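Local coordinates for hypothetical protein TM1010 (PDB 2F4P) that is of unknown function but belongs to the cupin superfamily, whose fold is a small beta-barrel of antiparallel strands, and forms a two-chain assembly, at residues I71-R76 with I118-Q123; G58-W63 with V135-Y140; K78-E83 with G108-E113; W63-G68 with P128-G133. All blocks are in the same frame, centred on the assembly; numbering follows the deposited sequence.

Contact 1. Residues I71-R76 with I118-Q123; sequences ILIVTR and IGISTQ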
# COMPACT_ATOMS: atom_id res chain seq x y z
N ILE A 71 -2.77 6.55 -5.08
CA ILE A 71 -3.74 5.67 -4.45
C ILE A 71 -3.61 5.86 -2.93
O ILE A 71 -2.50 5.80 -2.39
CB ILE A 71 -3.48 4.19 -4.82
CG1 ILE A 71 -3.74 3.95 -6.31
CG2 ILE A 71 -4.37 3.24 -3.96
CD1 ILE A 71 -3.03 2.72 -6.84
N LEU A 72 -4.73 6.11 -2.25
CA LEU A 72 -4.74 6.18 -0.78
C LEU A 72 -5.48 4.97 -0.22
O LEU A 72 -6.50 4.55 -0.77
CB LEU A 72 -5.46 7.43 -0.28
CG LEU A 72 -5.13 8.77 -0.93
CD1 LEU A 72 -5.89 9.87 -0.22
CD2 LEU A 72 -3.65 9.03 -0.91
N ILE A 73 -4.94 4.43 0.86
CA ILE A 73 -5.53 3.31 1.57
C ILE A 73 -5.62 3.70 3.03
O ILE A 73 -4.59 3.83 3.69
CB ILE A 73 -4.68 2.04 1.42
CG1 ILE A 73 -4.47 1.69 -0.05
CG2 ILE A 73 -5.35 0.91 2.16
CD1 ILE A 73 -3.47 0.56 -0.28
N VAL A 74 -6.83 3.93 3.51
CA VAL A 74 -7.06 4.45 4.86
C VAL A 74 -7.01 3.31 5.86
O VAL A 74 -7.73 2.32 5.72
CB VAL A 74 -8.41 5.18 4.94
CG1 VAL A 74 -8.61 5.78 6.33
CG2 VAL A 74 -8.49 6.24 3.84
N THR A 75 -6.16 3.46 6.86
CA THR A 75 -5.96 2.40 7.85
C THR A 75 -6.57 2.72 9.21
O THR A 75 -6.81 1.80 9.99
CB THR A 75 -4.47 2.07 8.04
OG1 THR A 75 -3.75 3.23 8.48
CG2 THR A 75 -3.86 1.61 6.76
N ARG A 76 -6.85 3.99 9.48
CA ARG A 76 -7.38 4.37 10.77
C ARG A 76 -7.99 5.76 10.75
O ARG A 76 -7.50 6.66 10.06
CB ARG A 76 -6.25 4.31 11.80
CG ARG A 76 -6.55 4.91 13.16
CD ARG A 76 -5.72 4.21 14.19
NE ARG A 76 -5.36 5.01 15.34
CZ ARG A 76 -4.29 5.81 15.41
NH1 ARG A 76 -3.49 5.97 14.36
NH2 ARG A 76 -4.03 6.48 16.53
N ILE A 118 -1.97 4.79 4.10
CA ILE A 118 -0.89 4.48 3.19
C ILE A 118 -1.14 5.27 1.92
O ILE A 118 -2.29 5.41 1.47
CB ILE A 118 -0.81 2.96 2.90
CG1 ILE A 118 -0.43 2.19 4.18
CG2 ILE A 118 0.22 2.65 1.79
CD1 ILE A 118 -0.90 0.75 4.20
N GLY A 119 -0.09 5.85 1.36
CA GLY A 119 -0.19 6.50 0.05
C GLY A 119 0.74 5.83 -0.93
O GLY A 119 1.86 5.45 -0.55
N ILE A 120 0.27 5.66 -2.17
CA ILE A 120 1.08 5.08 -3.23
C ILE A 120 1.14 6.12 -4.36
O ILE A 120 0.09 6.47 -4.92
CB ILE A 120 0.46 3.79 -3.76
CG1 ILE A 120 0.20 2.82 -2.61
CG2 ILE A 120 1.36 3.14 -4.79
CD1 ILE A 120 -0.63 1.62 -2.96
N SER A 121 2.32 6.65 -4.63
CA SER A 121 2.53 7.51 -5.80
C SER A 121 2.91 6.59 -6.98
O SER A 121 3.98 5.99 -6.99
CB SER A 121 3.63 8.53 -5.56
OG SER A 121 3.33 9.37 -4.48
N THR A 122 2.02 6.51 -7.96
CA THR A 122 2.18 5.64 -9.10
C THR A 122 2.86 6.40 -10.23
O THR A 122 2.78 7.64 -10.31
CB THR A 122 0.81 5.12 -9.54
OG1 THR A 122 -0.10 6.22 -9.73
CG2 THR A 122 0.25 4.21 -8.46
N GLN A 123 3.53 5.65 -11.10
CA GLN A 123 4.14 6.19 -12.31
C GLN A 123 4.97 7.42 -12.02
O GLN A 123 4.82 8.47 -12.64
CB GLN A 123 3.06 6.49 -13.35
CG GLN A 123 2.27 5.25 -13.74
CD GLN A 123 1.04 5.55 -14.56
OE1 GLN A 123 0.92 5.05 -15.68
NE2 GLN A 123 0.06 6.33 -13.99
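I71 and I120 stand side by side on one face of two antiparallel strands (axes 169° apart), pointing the same way, with their CB atoms 4.1 Å apart. I73 and I118 form the next pair on that face. The CD1 tip of I120 fills the dip between its diagonal neighbour I73, whose CD1 is 4.0 Å away, and the CG2 branch of I71. At the two ends of the row a threonine methyl takes over: T122 CG2 meets I71 CD1 and T75 CG2 meets I118 CD1, each pair at about a right angle. On the reverse face L72 stands opposite G119, which has no side chain, and L72 CD2 passes 4.4 Å from the glycine CA. Four backbone bonds close the I71-I120 and I73-I118 pairs, from I120 N to I71 O at 2.8 Å for one. Past I73 comes a classic beta bulge, where T75 and R76 both face V116. Part of the isoleucine face meets the second subunit of this cupin assembly, I120 touching I120 and I73 touching F18 of that chain. With the peptide polarity of these pairs spent in backbone bonds and the isoleucine side chains aliphatic, the chemistry is consistent with a largely apolar subunit contact.

Contact 2. Residues G58-W63 with V135-Y140; sequences GARTHW and VTEEEY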
# COMPACT_ATOMS: atom_id res chain seq x y z
N GLY A 58 -7.66 18.28 11.89
CA GLY A 58 -7.58 19.58 11.26
C GLY A 58 -6.44 19.70 10.25
O GLY A 58 -6.38 20.67 9.51
N ALA A 59 -5.51 18.76 10.25
CA ALA A 59 -4.35 18.86 9.37
C ALA A 59 -4.68 18.27 8.01
O ALA A 59 -5.51 17.35 7.88
CB ALA A 59 -3.14 18.17 9.98
N ARG A 60 -4.02 18.82 6.98
CA ARG A 60 -4.28 18.41 5.61
C ARG A 60 -3.21 18.89 4.67
O ARG A 60 -2.49 19.86 4.94
CB ARG A 60 -5.63 18.94 5.14
CG ARG A 60 -5.70 20.45 4.87
CD ARG A 60 -6.34 21.17 5.97
NE ARG A 60 -6.53 22.61 5.74
CZ ARG A 60 -7.02 23.44 6.66
NH1 ARG A 60 -7.35 22.99 7.87
NH2 ARG A 60 -7.16 24.73 6.40
N THR A 61 -3.17 18.27 3.50
CA THR A 61 -2.28 18.69 2.48
C THR A 61 -2.75 20.04 1.93
O THR A 61 -3.94 20.41 2.04
CB THR A 61 -2.23 17.66 1.29
OG1 THR A 61 -3.49 17.69 0.59
CG2 THR A 61 -2.00 16.26 1.78
N HIS A 62 -1.82 20.75 1.31
CA HIS A 62 -2.19 21.79 0.36
C HIS A 62 -2.88 21.16 -0.85
O HIS A 62 -2.83 19.92 -1.06
CB HIS A 62 -0.94 22.54 -0.09
CG HIS A 62 -0.30 23.34 1.00
ND1 HIS A 62 0.80 24.14 0.78
CD2 HIS A 62 -0.61 23.46 2.31
CE1 HIS A 62 1.13 24.73 1.91
NE2 HIS A 62 0.30 24.33 2.86
N TRP A 63 -3.49 21.99 -1.69
CA TRP A 63 -3.91 21.52 -3.02
C TRP A 63 -2.67 21.08 -3.82
O TRP A 63 -1.64 21.78 -3.82
CB TRP A 63 -4.63 22.62 -3.79
CG TRP A 63 -5.94 23.06 -3.23
CD1 TRP A 63 -6.17 24.15 -2.45
CD2 TRP A 63 -7.23 22.44 -3.42
NE1 TRP A 63 -7.49 24.26 -2.16
CE2 TRP A 63 -8.17 23.21 -2.72
CE3 TRP A 63 -7.66 21.28 -4.08
CZ2 TRP A 63 -9.53 22.90 -2.71
CZ3 TRP A 63 -9.03 20.98 -4.07
CH2 TRP A 63 -9.94 21.79 -3.41
N VAL A 135 -5.23 24.85 1.51
CA VAL A 135 -6.66 24.72 1.62
C VAL A 135 -7.03 25.71 2.72
O VAL A 135 -6.58 25.60 3.87
CB VAL A 135 -7.10 23.30 1.94
CG1 VAL A 135 -8.63 23.21 2.05
CG2 VAL A 135 -6.60 22.29 0.85
N THR A 136 -7.83 26.71 2.37
CA THR A 136 -8.12 27.78 3.28
C THR A 136 -9.03 27.31 4.41
O THR A 136 -9.68 26.28 4.31
CB THR A 136 -8.78 28.96 2.55
OG1 THR A 136 -10.02 28.54 1.96
CG2 THR A 136 -7.85 29.49 1.47
N GLU A 137 -9.11 28.08 5.48
CA GLU A 137 -10.00 27.68 6.57
C GLU A 137 -11.46 27.62 6.11
O GLU A 137 -12.21 26.75 6.54
CB GLU A 137 -9.84 28.58 7.79
CG GLU A 137 -8.49 28.41 8.52
CD GLU A 137 -8.19 26.98 9.03
OE1 GLU A 137 -9.02 26.05 8.90
OE2 GLU A 137 -7.08 26.79 9.56
N GLU A 138 -11.84 28.53 5.22
CA GLU A 138 -13.18 28.52 4.64
C GLU A 138 -13.40 27.28 3.77
O GLU A 138 -14.44 26.62 3.90
CB GLU A 138 -13.43 29.79 3.81
N GLU A 139 -12.44 26.96 2.90
CA GLU A 139 -12.55 25.75 2.10
C GLU A 139 -12.67 24.56 3.04
O GLU A 139 -13.56 23.72 2.85
CB GLU A 139 -11.38 25.60 1.11
CG GLU A 139 -11.45 26.59 -0.06
CD GLU A 139 -10.21 26.60 -0.96
OE1 GLU A 139 -9.13 26.19 -0.51
OE2 GLU A 139 -10.31 27.05 -2.13
N TYR A 140 -11.84 24.49 4.08
CA TYR A 140 -11.83 23.32 4.98
C TYR A 140 -13.13 23.23 5.78
O TYR A 140 -13.77 22.17 5.84
CB TYR A 140 -10.60 23.31 5.89
CG TYR A 140 -10.49 22.10 6.80
CD1 TYR A 140 -10.07 20.86 6.30
CD2 TYR A 140 -10.79 22.20 8.16
CE1 TYR A 140 -9.96 19.76 7.11
CE2 TYR A 140 -10.69 21.11 8.98
CZ TYR A 140 -10.28 19.88 8.46
OH TYR A 140 -10.18 18.81 9.30
O HOH W 1 -8.47 23.71 11.06
O HOH W 2 -4.01 23.01 3.21
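R60 starts with CG between its backbone N and carbonyl carbon (chi1 72°) and the chain bends at chi2 (-101°), while Y140 has CG anti to its backbone N; the guanidinium comes to lie flat on the tyrosine ring, planes 8° apart. The overlap is off-centre: NH1 sits 3.4 Å from Y140 CG, toward the rim, and CZ is 4.3 Å from the ring centroid. Within its own plane the same guanidinium donates from NH2 to V135 O, at 2.7 Å and nearly straight, and reaches E137 OE1 in a long, weak salt bridge. NH1 turns back to G58 O, so stack and bonds together fix the group's rotation. V135 and T136 lead into helix 137-144, which packs against the cupin strand 60-65. T136 and E139 form a capping box at its N-terminus, E139 N bonding to T136 OG1 and T136 N to E139 OE1. That same OE1 also accepts W63 NE1 at 3.0 Å, the two donors approaching from opposite faces of the carboxylate. V135 CG2 rests over the five-membered ring of W63, 3.8 Å from its centroid, in a CH-pi contact. A water joins T61 O to V135 N, and Y140 OH bonds to A109 O of strand 105-109.

Contact 3. Residues K78-E83 with G108-E113; sequences KGFYQE and GAAPDE. With EDO (1,2-ethanediol), chain F; EDO (1,2-ethanediol), chain G.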
# COMPACT_ATOMS: atom_id res chain seq x y z
N LYS A 78 -10.64 9.10 10.60
CA LYS A 78 -11.61 9.75 9.75
C LYS A 78 -10.95 10.93 9.05
O LYS A 78 -10.23 11.72 9.67
CB LYS A 78 -12.80 10.26 10.58
CG LYS A 78 -13.91 10.92 9.75
CD LYS A 78 -15.10 11.34 10.63
CE LYS A 78 -16.14 12.14 9.85
NZ LYS A 78 -17.10 12.81 10.77
N GLY A 79 -11.17 11.02 7.75
CA GLY A 79 -10.68 12.14 7.00
C GLY A 79 -11.54 12.53 5.84
O GLY A 79 -12.67 12.09 5.71
N PHE A 80 -10.96 13.35 4.99
CA PHE A 80 -11.62 13.91 3.83
C PHE A 80 -10.68 13.92 2.64
O PHE A 80 -9.47 14.12 2.80
CB PHE A 80 -12.07 15.35 4.10
CG PHE A 80 -13.18 15.42 5.05
CD1 PHE A 80 -12.93 15.38 6.42
CD2 PHE A 80 -14.48 15.50 4.62
CE1 PHE A 80 -13.99 15.44 7.33
CE2 PHE A 80 -15.52 15.55 5.51
CZ PHE A 80 -15.27 15.53 6.88
N TYR A 81 -11.28 13.68 1.47
CA TYR A 81 -10.64 13.82 0.18
C TYR A 81 -11.51 14.74 -0.68
O TYR A 81 -12.71 14.58 -0.73
CB TYR A 81 -10.50 12.45 -0.49
CG TYR A 81 -10.12 12.48 -1.96
CD1 TYR A 81 -8.84 12.83 -2.37
CD2 TYR A 81 -11.06 12.18 -2.95
CE1 TYR A 81 -8.49 12.84 -3.70
CE2 TYR A 81 -10.71 12.20 -4.29
CZ TYR A 81 -9.43 12.52 -4.67
OH TYR A 81 -9.06 12.54 -6.00
N GLN A 82 -10.90 15.70 -1.35
CA GLN A 82 -11.63 16.61 -2.21
C GLN A 82 -10.86 16.96 -3.46
O GLN A 82 -9.71 17.39 -3.38
CB GLN A 82 -11.97 17.88 -1.47
CG GLN A 82 -12.79 18.88 -2.34
CD GLN A 82 -13.39 20.01 -1.52
OE1 GLN A 82 -12.67 20.73 -0.80
NE2 GLN A 82 -14.70 20.20 -1.64
N GLU A 83 -11.53 16.81 -4.60
CA GLU A 83 -11.05 17.30 -5.88
C GLU A 83 -11.51 18.74 -6.13
O GLU A 83 -12.59 19.14 -5.70
CB GLU A 83 -11.53 16.37 -7.01
CG GLU A 83 -10.93 14.98 -6.87
CD GLU A 83 -11.46 13.96 -7.82
OE1 GLU A 83 -12.25 14.35 -8.70
OE2 GLU A 83 -11.03 12.78 -7.72
N GLY A 108 -6.90 14.95 4.03
CA GLY A 108 -6.48 15.22 5.39
C GLY A 108 -7.46 14.74 6.41
O GLY A 108 -8.42 14.06 6.10
N ALA A 109 -7.21 15.13 7.66
CA ALA A 109 -7.99 14.61 8.75
C ALA A 109 -9.29 15.36 8.87
O ALA A 109 -9.45 16.48 8.36
CB ALA A 109 -7.21 14.72 10.03
N ALA A 110 -10.21 14.74 9.60
CA ALA A 110 -11.39 15.42 10.10
C ALA A 110 -11.01 16.49 11.15
O ALA A 110 -9.92 16.46 11.70
CB ALA A 110 -12.35 14.39 10.71
N PRO A 111 -11.91 17.44 11.41
CA PRO A 111 -11.61 18.45 12.43
C PRO A 111 -11.38 17.87 13.84
O PRO A 111 -10.72 18.51 14.67
CB PRO A 111 -12.86 19.35 12.43
CG PRO A 111 -13.63 19.02 11.23
CD PRO A 111 -13.19 17.69 10.72
N ASP A 112 -11.93 16.69 14.10
CA ASP A 112 -11.96 16.16 15.48
C ASP A 112 -11.53 14.72 15.59
O ASP A 112 -11.85 14.04 16.58
CB ASP A 112 -13.36 16.33 16.06
CG ASP A 112 -14.43 15.63 15.24
OD1 ASP A 112 -14.11 14.93 14.25
OD2 ASP A 112 -15.62 15.83 15.57
N GLU A 113 -10.80 14.25 14.58
CA GLU A 113 -10.25 12.91 14.55
C GLU A 113 -9.07 12.84 13.59
O GLU A 113 -9.07 13.47 12.54
CB GLU A 113 -11.35 11.91 14.14
CG GLU A 113 -10.97 10.48 14.32
CD GLU A 113 -12.16 9.50 14.20
OE1 GLU A 113 -13.33 9.95 14.09
OE2 GLU A 113 -11.91 8.28 14.19
C1 EDO F . -14.52 13.25 -5.29
O1 EDO F . -14.49 11.92 -4.76
C2 EDO F . -14.05 14.13 -4.14
O2 EDO F . -14.06 15.50 -4.49
C1 EDO G . -17.33 20.35 0.41
O1 EDO G . -17.98 19.18 -0.02
C2 EDO G . -17.46 21.50 -0.57
O2 EDO G . -16.39 22.39 -0.27
O HOH W 3 -15.71 14.61 12.01
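F80 turns the edge of its ring, not a face, to the chain leaving strand 105-109: A110 CA lies near the ring plane, 3.8 Å from CE1. The A110 methyl stands 3.9 Å from the same CE1, and P111 CD is a little farther off. F80 CG lies anti to the carbonyl carbon (chi1 -70°), on the side of the backbone N. K78, two residues earlier, runs fully extended from a CG anti to its backbone N. Its CG passes A110 CB at 3.9 Å, so this one methyl is flanked by the lysine stem and the phenylalanine rim. E113 meets K78 at about a right angle, its OE1 coming 3.6 Å from K78 CB. That is a contact with the aliphatic stem, since NZ and the E113 carboxylate do not touch; NZ instead forms a salt bridge with the C-terminal carboxylate of K147 and shares a water with D112 OD1.

Beneath these side chains the backbones pair antiparallel. F80 and G108 exchange two hydrogen bonds, F80 N to G108 O being 2.9 Å. A110 N adds a third by bonding to K78 O at 3.0 Å, with the donor tilted 34° from the carbonyl plane. Between them G79 faces A109 with CA atoms only 4.0 Å apart. G79, with no side chain, lies with its CA 3.1 Å from G108 O. Within the cupin fold, strand 78-83 lies between 105-109 and 89-92; I90 of the latter touches both K78 and F80, while T144 of helix 137-144 packs against F80 and P111.

Contact 4. Residues W63-G68 with P128-G133; sequences WHSHPG and PAEWLG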
# COMPACT_ATOMS: atom_id res chain seq x y z
N TRP A 63 -3.49 21.99 -1.69
CA TRP A 63 -3.91 21.52 -3.02
C TRP A 63 -2.67 21.08 -3.82
O TRP A 63 -1.64 21.78 -3.82
CB TRP A 63 -4.63 22.62 -3.79
CG TRP A 63 -5.94 23.06 -3.23
CD1 TRP A 63 -6.17 24.15 -2.45
CD2 TRP A 63 -7.23 22.44 -3.42
NE1 TRP A 63 -7.49 24.26 -2.16
CE2 TRP A 63 -8.17 23.21 -2.72
CE3 TRP A 63 -7.66 21.28 -4.08
CZ2 TRP A 63 -9.53 22.90 -2.71
CZ3 TRP A 63 -9.03 20.98 -4.07
CH2 TRP A 63 -9.94 21.79 -3.41
N HIS A 64 -2.79 19.96 -4.53
CA HIS A 64 -1.72 19.49 -5.36
C HIS A 64 -2.22 18.42 -6.34
O HIS A 64 -3.34 17.95 -6.24
CB HIS A 64 -0.59 18.94 -4.47
CG HIS A 64 -0.95 17.73 -3.68
ND1 HIS A 64 -1.92 17.73 -2.69
CD2 HIS A 64 -0.42 16.49 -3.69
CE1 HIS A 64 -1.99 16.52 -2.15
NE2 HIS A 64 -1.08 15.75 -2.74
N SER A 65 -1.34 18.04 -7.25
CA SER A 65 -1.60 16.94 -8.17
C SER A 65 -0.30 16.15 -8.41
O SER A 65 0.83 16.67 -8.21
CB SER A 65 -2.15 17.49 -9.51
OG SER A 65 -1.14 18.19 -10.24
N HIS A 66 -0.48 14.91 -8.85
CA HIS A 66 0.61 14.04 -9.24
C HIS A 66 0.42 13.69 -10.71
O HIS A 66 -0.62 13.15 -11.08
CB HIS A 66 0.55 12.74 -8.46
CG HIS A 66 1.01 12.86 -7.04
ND1 HIS A 66 2.31 12.62 -6.66
CD2 HIS A 66 0.35 13.23 -5.92
CE1 HIS A 66 2.43 12.83 -5.36
NE2 HIS A 66 1.26 13.19 -4.89
N PRO A 67 1.44 13.93 -11.53
CA PRO A 67 1.37 13.54 -12.93
C PRO A 67 1.06 12.05 -13.15
O PRO A 67 0.43 11.69 -14.15
CB PRO A 67 2.77 13.84 -13.45
CG PRO A 67 3.33 14.80 -12.56
CD PRO A 67 2.69 14.62 -11.20
N GLY A 68 1.53 11.19 -12.25
CA GLY A 68 1.32 9.76 -12.39
C GLY A 68 0.14 9.21 -11.63
O GLY A 68 -0.16 8.02 -11.75
N PRO A 128 7.28 14.76 -10.46
CA PRO A 128 7.00 14.95 -9.06
C PRO A 128 5.66 15.64 -8.87
O PRO A 128 5.10 16.24 -9.79
CB PRO A 128 8.15 15.85 -8.59
CG PRO A 128 8.50 16.65 -9.80
CD PRO A 128 8.23 15.76 -10.98
N ALA A 129 5.18 15.61 -7.65
CA ALA A 129 3.94 16.29 -7.31
C ALA A 129 4.07 17.75 -7.63
O ALA A 129 5.16 18.35 -7.52
CB ALA A 129 3.63 16.11 -5.86
N GLU A 130 2.97 18.34 -8.07
CA GLU A 130 2.90 19.75 -8.27
C GLU A 130 2.07 20.34 -7.14
O GLU A 130 0.88 20.03 -7.00
CB GLU A 130 2.25 20.03 -9.59
CG GLU A 130 2.00 21.42 -9.84
CD GLU A 130 1.86 21.68 -11.33
OE1 GLU A 130 1.66 20.71 -12.13
OE2 GLU A 130 1.98 22.84 -11.68
N TRP A 131 2.72 21.18 -6.35
CA TRP A 131 2.12 21.75 -5.15
C TRP A 131 1.58 23.15 -5.44
O TRP A 131 2.27 24.00 -6.01
CB TRP A 131 3.13 21.74 -3.99
CG TRP A 131 3.45 20.38 -3.51
CD1 TRP A 131 4.53 19.63 -3.85
CD2 TRP A 131 2.69 19.59 -2.60
NE1 TRP A 131 4.47 18.41 -3.24
CE2 TRP A 131 3.36 18.36 -2.45
CE3 TRP A 131 1.50 19.80 -1.89
CZ2 TRP A 131 2.88 17.35 -1.63
CZ3 TRP A 131 1.03 18.79 -1.09
CH2 TRP A 131 1.71 17.58 -0.97
N LEU A 132 0.33 23.36 -5.05
CA LEU A 132 -0.39 24.61 -5.28
C LEU A 132 -0.67 25.30 -3.92
O LEU A 132 0.13 25.17 -2.99
CB LEU A 132 -1.64 24.33 -6.11
CG LEU A 132 -1.33 23.48 -7.36
CD1 LEU A 132 -2.58 22.96 -8.05
CD2 LEU A 132 -0.47 24.24 -8.36
N GLY A 133 -1.79 26.00 -3.79
CA GLY A 133 -2.10 26.74 -2.57
C GLY A 133 -2.59 25.91 -1.41
O GLY A 133 -3.01 24.77 -1.56
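W63 opens the pairing with its backbone: its N bonds to G133 O at 2.8 Å and its O accepts L132 N, while its CB packs against the CB of L132. The ring of H64, with CG between its backbone N and carbonyl carbon (chi1 65°), is stacked on the indole of W131. The side chains lie side by side, planes 12° apart and the centroids of the H64 ring and the W131 six-membered ring 4.1 Å apart, an offset stack. H64 CG comes within 3.4 Å of W131 CZ3, and H64 CB adds a CH-pi contact over the same ring. ND1 bonds to H62 O, which helps fix the ring's rotation, and NE2 makes a very short, doubtful contact with an unidentified ligand. S65 and E130 then form the hydrogen-bonded pair, with S65 N to E130 O and E130 N to S65 O, the latter 2.7 Å; their side chains share the face turned from H64 and W131. This antiparallel pairing adds the short strand 130-131 to strand 60-65 of the cupin sheet, beside 105-109, whose H105 ring also meets H64. H66 points its CB away from the partner chain, yet its ring returns so that A129 CB sits over one face, 3.5 Å from CE1. Its NE2 bonds to O4 of the same molecule, so the two histidines, one backed by W131 and the other by A129, face a ligand probably from the crystallisation liquor that may mark a pocket. P67 follows, its CD 3.2 Å from P128 O.

Contact 1 is the most uniformly buried, aliphatic in its side chains and turned in part to the second subunit; contacts 2 and 3 are also largely buried but reach solvent at charged ends, and contact 4 is only partly buried. Contacts 2 and 4 share W63 and use successive parts of strand 60-65, one holding the C-terminal helix by polar and cation-pi chemistry, the other a short strand by backbone hydrogen bonds and aromatic stacking. Contact 3 joins contact 2 through the backbones of A59 and A109. Contact 1 lies in the other sheet, about 15 Å centre to centre from contact 4, yet T122 OG1 and Q123 NE2 probably both bond to G68 O.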